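Local coordinates for surface glycan binding protein B (Bacteroides ovatus, PDB 6E57), which binds mixed-linkage beta-glucan on an aromatic platform, probably at the cell surface as part of a glucan utilization system, at residues His317-Trp322 against Pro358-His363; Asn330-Leu335 against Gly370-Leu375; Leu350-Ser355 against Phe405-His410. One frame throughout, in Å; residues are numbered along the deposited sequence.

Interaction 1. Residues His317-Trp322 against Pro358-His363; sequences HHYVSW and PTAEYH. With BGC (beta-D-glucopyranose), chain E; PO4 (phosphate ion), chain K.
The indole of W322 carries a glucose on one face and meets the phenol of Y362 at its edge. The glucose is that of chain E; its C2 stands 3.8 Å above the indole plane, over the centre. This is the aromatic platform of a carbohydrate-binding beta-sandwich domain, with the sugar lying over one face of a tryptophan, consistent with CH-pi contact. At the edge, W322 NE1 donates to Y362 OH at 3.2 Å. The bond is nearly straight, at 168°, and the oxygen lies almost in the indole plane. The two side chains cross at about a right angle, so the phenol hydroxyl takes the indole N-H without covering the sugar-bearing face. In W322, CG sits between the backbone N and the carbonyl carbon (chi1 47°), which sets the ring between the sugar and Y362. The sugar also reaches the backbone: its O6 donates to W322 O at 3.2 Å. Behind the platform, the Y362 ring meets H410. S321 OG bonds to H410 ND1 and to the backbone N of D323, another residue of the glycan pocket. Further along the strand, Y319 comes near A360, with OH to CB at 4.5 Å. A phosphate, probably from the crystallisation liquor, sits at the edge of the Y319 ring near its plane, and Y319 OH donates to its O3 at 2.7 Å.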
loop_
_atom_site.group_PDB
_atom_site.type_symbol
_atom_site.label_atom_id
_atom_site.label_comp_id
_atom_site.label_asym_id
_atom_site.label_seq_id
_atom_site.Cartn_x
_atom_site.Cartn_y
_atom_site.Cartn_z
ATOM N N HIS A 317 -30.786 14.494 -14.922
ATOM C CA HIS A 317 -29.744 15.184 -15.687
ATOM C C HIS A 317 -29.958 16.701 -15.571
ATOM O O HIS A 317 -30.589 17.316 -16.438
ATOM C CB HIS A 317 -29.750 14.691 -17.140
ATOM C CG HIS A 317 -28.649 15.247 -17.979
ATOM N ND1 HIS A 317 -27.324 14.900 -17.786
ATOM C CD2 HIS A 317 -28.667 16.107 -19.021
ATOM C CE1 HIS A 317 -26.573 15.527 -18.669
ATOM N NE2 HIS A 317 -27.374 16.275 -19.438
ATOM N N HIS A 318 -29.416 17.285 -14.493
ATOM C CA HIS A 318 -29.721 18.646 -14.065
ATOM C C HIS A 318 -28.482 19.548 -14.161
ATOM O O HIS A 318 -27.528 19.375 -13.406
ATOM C CB HIS A 318 -30.271 18.621 -12.637
ATOM C CG HIS A 318 -30.710 19.961 -12.159
ATOM N ND1 HIS A 318 -31.998 20.419 -12.342
ATOM C CD2 HIS A 318 -30.034 20.946 -11.531
ATOM C CE1 HIS A 318 -32.103 21.629 -11.836
ATOM N NE2 HIS A 318 -30.911 21.975 -11.333
ATOM N N TYR A 319 -28.527 20.529 -15.072
ATOM C CA TYR A 319 -27.421 21.453 -15.304
ATOM C C TYR A 319 -27.297 22.411 -14.116
ATOM O O TYR A 319 -28.306 22.784 -13.511
ATOM C CB TYR A 319 -27.612 22.246 -16.602
ATOM C CG TYR A 319 -26.434 23.119 -16.956
ATOM C CD1 TYR A 319 -25.205 22.559 -17.271
ATOM C CD2 TYR A 319 -26.526 24.502 -16.946
ATOM C CE1 TYR A 319 -24.107 23.345 -17.583
ATOM C CE2 TYR A 319 -25.436 25.304 -17.253
ATOM C CZ TYR A 319 -24.221 24.723 -17.572
ATOM O OH TYR A 319 -23.133 25.491 -17.873
ATOM N N VAL A 320 -26.053 22.808 -13.818
ATOM C CA VAL A 320 -25.728 23.727 -12.729
ATOM C C VAL A 320 -24.846 24.854 -13.278
ATOM O O VAL A 320 -23.798 24.590 -13.858
ATOM C CB VAL A 320 -25.016 22.995 -11.576
ATOM C CG1 VAL A 320 -24.631 23.951 -10.456
ATOM C CG2 VAL A 320 -25.848 21.842 -11.037
ATOM N N SER A 321 -25.274 26.104 -13.073
ATOM C CA SER A 321 -24.468 27.270 -13.422
ATOM C C SER A 321 -24.866 28.473 -12.564
ATOM O O SER A 321 -25.992 28.938 -12.615
ATOM C CB SER A 321 -24.573 27.606 -14.876
ATOM O OG SER A 321 -23.957 28.857 -15.140
ATOM N N TRP A 322 -23.891 28.988 -11.816
ATOM C CA TRP A 322 -24.081 30.142 -10.955
ATOM C C TRP A 322 -24.085 31.448 -11.770
ATOM O O TRP A 322 -24.187 32.526 -11.196
ATOM C CB TRP A 322 -23.029 30.158 -9.838
ATOM C CG TRP A 322 -21.617 29.905 -10.272
ATOM C CD1 TRP A 322 -21.056 30.193 -11.481
ATOM C CD2 TRP A 322 -20.564 29.348 -9.467
ATOM N NE1 TRP A 322 -19.736 29.831 -11.492
ATOM C CE2 TRP A 322 -19.405 29.310 -10.270
ATOM C CE3 TRP A 322 -20.486 28.867 -8.155
ATOM C CZ2 TRP A 322 -18.190 28.813 -9.801
ATOM C CZ3 TRP A 322 -19.285 28.376 -7.693
ATOM C CH2 TRP A 322 -18.153 28.351 -8.507
ATOM N N PRO A 358 -19.660 19.595 -22.355
ATOM C CA PRO A 358 -18.532 19.858 -23.257
ATOM C C PRO A 358 -18.385 21.303 -23.764
ATOM O O PRO A 358 -17.266 21.787 -23.880
ATOM C CB PRO A 358 -18.815 18.903 -24.426
ATOM C CG PRO A 358 -19.507 17.732 -23.763
ATOM C CD PRO A 358 -20.403 18.379 -22.724
ATOM N N THR A 359 -19.503 21.984 -24.038
ATOM C CA THR A 359 -19.484 23.341 -24.607
ATOM C C THR A 359 -19.101 24.383 -23.548
ATOM O O THR A 359 -18.794 25.520 -23.892
ATOM C CB THR A 359 -20.836 23.713 -25.231
ATOM O OG1 THR A 359 -21.830 23.686 -24.206
ATOM C CG2 THR A 359 -21.233 22.786 -26.358
ATOM N N ALA A 360 -19.134 23.995 -22.269
ATOM C CA ALA A 360 -18.834 24.896 -21.159
ATOM C C ALA A 360 -17.332 25.207 -21.110
ATOM O O ALA A 360 -16.487 24.341 -21.316
ATOM C CB ALA A 360 -19.310 24.303 -19.857
ATOM N N GLU A 361 -17.041 26.469 -20.788
ATOM C CA GLU A 361 -15.706 27.063 -20.804
ATOM C C GLU A 361 -14.815 26.428 -19.714
ATOM O O GLU A 361 -13.624 26.242 -19.930
ATOM C CB GLU A 361 -15.851 28.590 -20.701
ATOM C CG GLU A 361 -16.800 29.085 -19.597
ATOM C CD GLU A 361 -18.259 29.382 -19.948
ATOM O OE1 GLU A 361 -19.006 28.440 -20.288
ATOM O OE2 GLU A 361 -18.662 30.553 -19.838
ATOM N N TYR A 362 -15.398 26.080 -18.555
ATOM C CA TYR A 362 -14.699 25.399 -17.436
ATOM C C TYR A 362 -15.711 24.607 -16.590
ATOM O O TYR A 362 -16.919 24.749 -16.768
ATOM C CB TYR A 362 -13.962 26.413 -16.553
ATOM C CG TYR A 362 -14.878 27.337 -15.791
ATOM C CD1 TYR A 362 -15.346 28.505 -16.372
ATOM C CD2 TYR A 362 -15.305 27.035 -14.505
ATOM C CE1 TYR A 362 -16.201 29.359 -15.695
ATOM C CE2 TYR A 362 -16.161 27.878 -13.814
ATOM C CZ TYR A 362 -16.611 29.044 -14.412
ATOM O OH TYR A 362 -17.457 29.887 -13.756
ATOM N N HIS A 363 -15.209 23.791 -15.652
ATOM C CA HIS A 363 -16.067 22.940 -14.821
ATOM C C HIS A 363 -15.615 22.993 -13.354
ATOM O O HIS A 363 -14.533 22.496 -13.012
ATOM C CB HIS A 363 -16.079 21.502 -15.355
ATOM C CG HIS A 363 -15.969 21.413 -16.838
ATOM N ND1 HIS A 363 -17.060 21.542 -17.667
ATOM C CD2 HIS A 363 -14.902 21.222 -17.642
ATOM C CE1 HIS A 363 -16.671 21.432 -18.920
ATOM N NE2 HIS A 363 -15.355 21.234 -18.933
HETATM C C2 BGC E . -18.968 32.455 -7.765
HETATM C C3 BGC E . -18.085 33.088 -8.830
HETATM C C4 BGC E . -18.861 33.279 -10.123
HETATM C C5 BGC E . -20.125 34.082 -9.825
HETATM C C6 BGC E . -20.939 34.359 -11.080
HETATM C C1 BGC E . -20.281 33.223 -7.614
HETATM O O2 BGC E . -18.260 32.440 -6.519
HETATM O O3 BGC E . -16.966 32.246 -9.077
HETATM O O4 BGC E . -18.023 33.931 -11.086
HETATM O O5 BGC E . -20.931 33.369 -8.877
HETATM O O6 BGC E . -22.178 34.974 -10.704
HETATM P P PO4 K . -24.443 29.342 -18.737
HETATM O O1 PO4 K . -23.334 30.355 -18.911
HETATM O O2 PO4 K . -25.418 29.837 -17.694
HETATM O O3 PO4 K . -23.867 28.020 -18.289
HETATM O O4 PO4 K . -25.155 29.164 -20.059
#

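Interaction 2. Residues Asn330-Leu335 against Gly370-Leu375; sequences NKTFGL and GYWTGL. With BGC (beta-D-glucopyranose), chain B; BGC (beta-D-glucopyranose), chain C; BGC (beta-D-glucopyranose), chain D; BGC (beta-D-glucopyranose), chain F.
W372 meets T332 and K331 with the six-membered end of its indole while two glucoses cover one face. T332 turns its methyl to the ring: CG2 lies anti to the carbonyl carbon, with OG1 at chi1 68°. CG2 comes within 3.3 Å of W372 CZ2, obliquely, from the side of the ring plane away from the sugars. K331 approaches from the sugar side. Its chain is extended from CA to NZ, and its CE stands 4.5 Å from W372 CH2. That reach brings NZ to the glucose of chain D, where it donates to O2 at 2.8 Å. NZ also forms a salt bridge with D326, which probably fixes the end of the lysine beside the sugar. The sugar-bearing face of W372 takes C4 of the glucose of chain B, 3.8 Å above the plane, and C1 of the chain D glucose, 3.9 Å above it. Y371 extends the platform, with the chain F glucose over one face of its ring, and Y371 O accepts a bond from O2 of the chain B glucose. W372 and Y371 form an aromatic surface that follows the glycan over several units, with K331 holding a sugar hydroxyl beside it. The contact joins the loop before helix 338-343 to the loop between strands 364-369 and 379-380. Both rest on strand 405-409, where T332 and W372 touch L406 and W372 also touches V408.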
loop_
_atom_site.group_PDB
_atom_site.type_symbol
_atom_site.label_atom_id
_atom_site.label_comp_id
_atom_site.label_asym_id
_atom_site.label_seq_id
_atom_site.Cartn_x
_atom_site.Cartn_y
_atom_site.Cartn_z
ATOM N N ASN A 330 -31.806 25.933 -12.699
ATOM C CA ASN A 330 -30.503 25.371 -13.037
ATOM C C ASN A 330 -29.361 26.283 -12.561
ATOM O O ASN A 330 -28.232 26.135 -13.025
ATOM C CB ASN A 330 -30.390 25.111 -14.542
ATOM C CG ASN A 330 -31.336 24.033 -15.024
ATOM O OD1 ASN A 330 -32.294 24.318 -15.738
ATOM N ND2 ASN A 330 -31.082 22.796 -14.629
ATOM N N LYS A 331 -29.636 27.216 -11.640
ATOM C CA LYS A 331 -28.560 27.992 -11.035
ATOM C C LYS A 331 -27.815 27.105 -10.033
ATOM O O LYS A 331 -26.593 27.212 -9.883
ATOM C CB LYS A 331 -29.053 29.258 -10.332
ATOM C CG LYS A 331 -27.920 30.139 -9.822
ATOM C CD LYS A 331 -28.350 31.414 -9.149
ATOM C CE LYS A 331 -27.168 32.247 -8.699
ATOM N NZ LYS A 331 -27.594 33.572 -8.192
ATOM N N THR A 332 -28.583 26.254 -9.343
ATOM C CA THR A 332 -28.072 25.271 -8.405
ATOM C C THR A 332 -28.799 23.942 -8.623
ATOM O O THR A 332 -29.734 23.857 -9.419
ATOM C CB THR A 332 -28.283 25.731 -6.958
ATOM O OG1 THR A 332 -29.690 25.725 -6.702
ATOM C CG2 THR A 332 -27.712 27.105 -6.683
ATOM N N PHE A 333 -28.357 22.915 -7.895
ATOM C CA PHE A 333 -29.107 21.684 -7.734
ATOM C C PHE A 333 -29.720 21.672 -6.330
ATOM O O PHE A 333 -29.015 21.435 -5.357
ATOM C CB PHE A 333 -28.207 20.467 -7.969
ATOM C CG PHE A 333 -28.834 19.146 -7.598
ATOM C CD1 PHE A 333 -29.635 18.464 -8.499
ATOM C CD2 PHE A 333 -28.639 18.593 -6.343
ATOM C CE1 PHE A 333 -30.222 17.257 -8.158
ATOM C CE2 PHE A 333 -29.226 17.386 -6.001
ATOM C CZ PHE A 333 -30.014 16.717 -6.911
ATOM N N GLY A 334 -31.022 21.982 -6.243
ATOM C CA GLY A 334 -31.846 21.705 -5.060
ATOM C C GLY A 334 -32.346 20.273 -5.111
ATOM O O GLY A 334 -31.552 19.340 -5.119
ATOM N N LEU A 335 -33.665 20.100 -5.129
ATOM C CA LEU A 335 -34.332 18.884 -5.647
ATOM C C LEU A 335 -34.222 17.680 -4.697
ATOM O O LEU A 335 -34.938 16.703 -4.894
ATOM C CB LEU A 335 -33.794 18.545 -7.043
ATOM C CG LEU A 335 -34.078 19.587 -8.129
ATOM C CD1 LEU A 335 -33.705 19.059 -9.506
ATOM C CD2 LEU A 335 -35.536 20.020 -8.119
ATOM N N GLY A 370 -27.888 25.326 1.964
ATOM C CA GLY A 370 -28.798 26.285 1.340
ATOM C C GLY A 370 -28.298 27.718 1.443
ATOM O O GLY A 370 -28.723 28.564 0.668
ATOM N N TYR A 371 -27.403 27.980 2.411
ATOM C CA TYR A 371 -26.766 29.295 2.628
ATOM C C TYR A 371 -25.445 29.396 1.846
ATOM O O TYR A 371 -24.722 30.386 1.979
ATOM C CB TYR A 371 -26.493 29.531 4.120
ATOM C CG TYR A 371 -27.699 29.700 5.017
ATOM C CD1 TYR A 371 -28.984 29.377 4.602
ATOM C CD2 TYR A 371 -27.542 30.146 6.322
ATOM C CE1 TYR A 371 -30.077 29.522 5.440
ATOM C CE2 TYR A 371 -28.624 30.290 7.175
ATOM C CZ TYR A 371 -29.897 29.979 6.732
ATOM O OH TYR A 371 -30.974 30.117 7.561
ATOM N N TRP A 372 -25.133 28.358 1.055
ATOM C CA TRP A 372 -23.935 28.263 0.202
ATOM C C TRP A 372 -22.664 28.088 1.043
ATOM O O TRP A 372 -21.567 28.367 0.568
ATOM C CB TRP A 372 -23.820 29.463 -0.749
ATOM C CG TRP A 372 -24.847 29.474 -1.838
ATOM C CD1 TRP A 372 -26.204 29.487 -1.692
ATOM C CD2 TRP A 372 -24.599 29.487 -3.253
ATOM N NE1 TRP A 372 -26.815 29.506 -2.916
ATOM C CE2 TRP A 372 -25.857 29.509 -3.892
ATOM C CE3 TRP A 372 -23.445 29.486 -4.040
ATOM C CZ2 TRP A 372 -25.987 29.526 -5.279
ATOM C CZ3 TRP A 372 -23.575 29.507 -5.412
ATOM C CH2 TRP A 372 -24.830 29.517 -6.021
ATOM N N THR A 373 -22.814 27.590 2.273
ATOM C CA THR A 373 -21.683 27.203 3.101
ATOM C C THR A 373 -21.154 25.858 2.596
ATOM O O THR A 373 -21.893 24.881 2.559
ATOM C CB THR A 373 -22.072 27.113 4.580
ATOM O OG1 THR A 373 -22.753 28.319 4.927
ATOM C CG2 THR A 373 -20.881 26.911 5.492
ATOM N N GLY A 374 -19.876 25.828 2.210
ATOM C CA GLY A 374 -19.234 24.631 1.681
ATOM C C GLY A 374 -19.124 23.532 2.724
ATOM O O GLY A 374 -18.672 23.771 3.847
ATOM N N LEU A 375 -19.561 22.328 2.340
ATOM C CA LEU A 375 -19.420 21.119 3.140
ATOM C C LEU A 375 -18.054 20.483 2.867
ATOM O O LEU A 375 -17.581 19.654 3.646
ATOM C CB LEU A 375 -20.555 20.158 2.784
ATOM C CG LEU A 375 -21.958 20.683 3.073
ATOM C CD1 LEU A 375 -23.014 19.704 2.588
ATOM C CD2 LEU A 375 -22.130 20.963 4.557
HETATM C C2 BGC B . -25.629 33.009 0.186
HETATM C C3 BGC B . -25.010 33.721 -1.003
HETATM C C4 BGC B . -25.742 33.309 -2.269
HETATM C C5 BGC B . -27.228 33.611 -2.112
HETATM C C6 BGC B . -28.015 33.224 -3.354
HETATM C C1 BGC B . -27.134 33.289 0.237
HETATM O O2 BGC B . -24.964 33.434 1.382
HETATM O O3 BGC B . -23.623 33.392 -1.079
HETATM O O4 BGC B . -25.263 34.069 -3.380
HETATM O O5 BGC B . -27.758 32.912 -0.989
HETATM O O6 BGC B . -29.409 33.443 -3.120
HETATM C C2 BGC C . -31.884 33.595 8.615
HETATM C C3 BGC C . -31.468 34.086 7.243
HETATM C C4 BGC C . -31.939 33.135 6.156
HETATM C C5 BGC C . -33.406 32.731 6.312
HETATM C C6 BGC C . -33.725 31.533 5.421
HETATM C C1 BGC C . -33.373 33.278 8.664
HETATM O O1 BGC C . -33.685 32.670 9.922
HETATM O O2 BGC C . -31.574 34.612 9.567
HETATM O O3 BGC C . -30.044 34.189 7.171
HETATM O O4 BGC C . -31.764 33.776 4.888
HETATM O O5 BGC C . -33.719 32.344 7.649
HETATM O O6 BGC C . -34.893 31.792 4.637
HETATM C C2 BGC D . -24.393 33.928 -5.588
HETATM C C3 BGC D . -23.357 33.287 -6.497
HETATM C C4 BGC D . -21.964 33.399 -5.898
HETATM C C5 BGC D . -21.966 32.977 -4.424
HETATM C C6 BGC D . -20.644 33.237 -3.723
HETATM C C1 BGC D . -24.273 33.403 -4.167
HETATM O O2 BGC D . -25.707 33.668 -6.084
HETATM O O3 BGC D . -23.373 33.936 -7.768
HETATM O O4 BGC D . -21.098 32.538 -6.652
HETATM O O5 BGC D . -22.965 33.668 -3.679
HETATM O O6 BGC D . -20.606 32.411 -2.559
HETATM C C2 BGC F . -31.153 33.272 2.628
HETATM C C3 BGC F . -30.090 32.696 1.712
HETATM C C4 BGC F . -28.724 33.279 2.029
HETATM C C5 BGC F . -28.419 33.204 3.519
HETATM C C6 BGC F . -27.058 33.829 3.800
HETATM C C1 BGC F . -30.721 33.194 4.088
HETATM O O2 BGC F . -32.375 32.555 2.423
HETATM O O3 BGC F . -30.418 33.005 0.358
HETATM O O4 BGC F . -27.709 32.550 1.327
HETATM O O5 BGC F . -29.462 33.857 4.251
HETATM O O6 BGC F . -26.893 34.061 5.196
#

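Interaction 3. Residues Leu350-Ser355 against Phe405-His410; sequences LKVVYS and FLCVGH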
loop_
_atom_site.group_PDB
_atom_site.type_symbol
_atom_site.label_atom_id
_atom_site.label_comp_id
_atom_site.label_asym_id
_atom_site.label_seq_id
_atom_site.Cartn_x
_atom_site.Cartn_y
_atom_site.Cartn_z
ATOM N N LEU A 350 -22.405 10.193 1.276
ATOM C CA LEU A 350 -23.136 10.765 0.157
ATOM C C LEU A 350 -22.245 10.674 -1.085
ATOM O O LEU A 350 -21.033 10.860 -0.983
ATOM C CB LEU A 350 -23.505 12.219 0.473
ATOM C CG LEU A 350 -24.495 12.872 -0.490
ATOM C CD1 LEU A 350 -25.910 12.379 -0.237
ATOM C CD2 LEU A 350 -24.446 14.385 -0.373
ATOM N N LYS A 351 -22.862 10.369 -2.233
ATOM C CA LYS A 351 -22.185 10.284 -3.526
ATOM C C LYS A 351 -22.974 11.109 -4.546
ATOM O O LYS A 351 -24.176 10.948 -4.658
ATOM C CB LYS A 351 -22.082 8.827 -3.989
ATOM C CG LYS A 351 -21.477 8.618 -5.374
ATOM C CD LYS A 351 -21.587 7.194 -5.888
ATOM C CE LYS A 351 -20.721 6.215 -5.121
ATOM N NZ LYS A 351 -20.880 4.826 -5.618
ATOM N N VAL A 352 -22.277 11.985 -5.275
ATOM C CA VAL A 352 -22.862 12.754 -6.367
ATOM C C VAL A 352 -22.160 12.351 -7.666
ATOM O O VAL A 352 -20.961 12.604 -7.817
ATOM C CB VAL A 352 -22.735 14.270 -6.126
ATOM C CG1 VAL A 352 -23.374 15.069 -7.253
ATOM C CG2 VAL A 352 -23.316 14.681 -4.783
ATOM N N VAL A 353 -22.908 11.716 -8.581
ATOM C CA VAL A 353 -22.419 11.394 -9.922
ATOM C C VAL A 353 -22.676 12.609 -10.821
ATOM O O VAL A 353 -23.821 13.017 -10.999
ATOM C CB VAL A 353 -23.081 10.126 -10.497
ATOM C CG1 VAL A 353 -22.534 9.773 -11.875
ATOM C CG2 VAL A 353 -22.951 8.940 -9.552
ATOM N N TYR A 354 -21.597 13.160 -11.387
ATOM C CA TYR A 354 -21.643 14.397 -12.159
ATOM C C TYR A 354 -21.058 14.141 -13.552
ATOM O O TYR A 354 -20.226 13.260 -13.722
ATOM C CB TYR A 354 -20.887 15.514 -11.433
ATOM C CG TYR A 354 -19.421 15.234 -11.211
ATOM C CD1 TYR A 354 -18.983 14.548 -10.088
ATOM C CD2 TYR A 354 -18.466 15.641 -12.130
ATOM C CE1 TYR A 354 -17.639 14.269 -9.888
ATOM C CE2 TYR A 354 -17.119 15.381 -11.939
ATOM C CZ TYR A 354 -16.703 14.690 -10.816
ATOM O OH TYR A 354 -15.378 14.433 -10.631
ATOM N N SER A 355 -21.513 14.916 -14.540
ATOM C CA SER A 355 -20.956 14.872 -15.883
ATOM C C SER A 355 -20.732 16.301 -16.389
ATOM O O SER A 355 -21.402 17.234 -15.961
ATOM C CB SER A 355 -21.823 14.071 -16.825
ATOM O OG SER A 355 -23.133 14.609 -16.905
ATOM N N PHE A 405 -29.551 21.141 1.339
ATOM C CA PHE A 405 -28.374 20.749 0.581
ATOM C C PHE A 405 -28.429 21.386 -0.810
ATOM O O PHE A 405 -29.495 21.444 -1.421
ATOM C CB PHE A 405 -28.322 19.222 0.500
ATOM C CG PHE A 405 -27.267 18.655 -0.411
ATOM C CD1 PHE A 405 -25.953 18.531 0.014
ATOM C CD2 PHE A 405 -27.595 18.218 -1.685
ATOM C CE1 PHE A 405 -24.987 17.994 -0.823
ATOM C CE2 PHE A 405 -26.627 17.687 -2.525
ATOM C CZ PHE A 405 -25.325 17.577 -2.092
ATOM N N LEU A 406 -27.273 21.856 -1.294
ATOM C CA LEU A 406 -27.116 22.338 -2.665
ATOM C C LEU A 406 -25.856 21.721 -3.285
ATOM O O LEU A 406 -24.859 21.510 -2.604
ATOM C CB LEU A 406 -26.999 23.867 -2.672
ATOM C CG LEU A 406 -28.252 24.666 -2.320
ATOM C CD1 LEU A 406 -27.964 26.151 -2.419
ATOM C CD2 LEU A 406 -29.420 24.310 -3.218
ATOM N N CYS A 407 -25.928 21.441 -4.590
ATOM C CA CYS A 407 -24.750 21.349 -5.441
ATOM C C CYS A 407 -24.663 22.635 -6.273
ATOM O O CYS A 407 -25.607 23.016 -6.966
ATOM C CB CYS A 407 -24.784 20.118 -6.335
ATOM S SG CYS A 407 -24.488 18.577 -5.432
ATOM N N VAL A 408 -23.508 23.289 -6.172
ATOM C CA VAL A 408 -23.267 24.619 -6.677
ATOM C C VAL A 408 -22.079 24.535 -7.644
ATOM O O VAL A 408 -21.315 23.574 -7.591
ATOM C CB VAL A 408 -23.026 25.554 -5.477
ATOM C CG1 VAL A 408 -22.035 26.668 -5.766
ATOM C CG2 VAL A 408 -24.334 26.115 -4.944
ATOM N N GLY A 409 -21.948 25.521 -8.540
ATOM C CA GLY A 409 -20.816 25.590 -9.468
ATOM C C GLY A 409 -21.239 25.981 -10.875
ATOM O O GLY A 409 -22.231 26.699 -11.056
ATOM N N HIS A 410 -20.476 25.504 -11.869
ATOM C CA HIS A 410 -20.684 25.845 -13.278
ATOM C C HIS A 410 -20.215 24.711 -14.194
ATOM O O HIS A 410 -19.214 24.066 -13.932
ATOM C CB HIS A 410 -19.956 27.151 -13.619
ATOM C CG HIS A 410 -20.041 27.525 -15.059
ATOM N ND1 HIS A 410 -21.147 28.158 -15.593
ATOM C CD2 HIS A 410 -19.171 27.357 -16.077
ATOM C CE1 HIS A 410 -20.955 28.363 -16.880
ATOM N NE2 HIS A 410 -19.749 27.881 -17.202
#
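This is a face-to-face contact between two beta strands in the hydrophobic core of the C-terminal beta-sandwich. Strands 350-355 and 405-409 run in roughly the same direction but belong to opposing layers. Their axes approach to 10.9 Å and cross at -35°, and no hydrogen bond links them. Apolar side chains fill the gap instead, all four of them buried. L350, V352, F405 and C407 each start from the backbone toward the opposite strand. L350 and F405 come from opposite directions and meet near mid-gap. One leucine methyl does the touching: L350 CD2 lies 3.7 Å from F405 CE1 and equally far from CZ. It approaches the ring obliquely. F405 has CG anti to the backbone N (chi1 172°), which carries the ring across the gap to L350. V352 serves two partners. Its CG2 comes to the edge of the F405 ring, near the ring plane, 4.4 Å from CZ. Both of its methyls face the sulfur of C407, with V352 CG1 and CG2 each 4.1 Å from SG. The interface is thus made by dispersion contacts of branched carbon chains, an aromatic ring and a sulfur. L367 of strand 364-369 joins it, touching L350, V352 and F405. On the other face of strand 405-409, L406 and V408 touch W372 of the glycan pocket, so this strand lies between the core and the binding surface. Strand 349-356 is paired antiparallel with 385-390 on one flank and 412-419 on the other. Strand 405-409 pairs antiparallel with 364-369, and F341 of helix 338-343 stacks on the F405 ring.

In the fold
From the N terminus, the chain lays down 317-322, 330-335 and 350-355 in turn, then returns through 358-363, 370-375 and 405-410 to meet them in the same order. Interaction 1 closes a loop of 35 residues, interaction 2 one of 34 and interaction 3 one of 49. Every pair crosses; none is nested. All three lie in the C-terminal domain. Interaction 3 joins its two layers, while interaction 1 brings a loop to strand 317-321 and W322, and interaction 2 brings two loops together, both beside the bound glycan. Backbone bonds tie them: S321 N to N330 O, W322 N to G409 O, and F333 N to C407 O. The platform and the core are therefore directly linked.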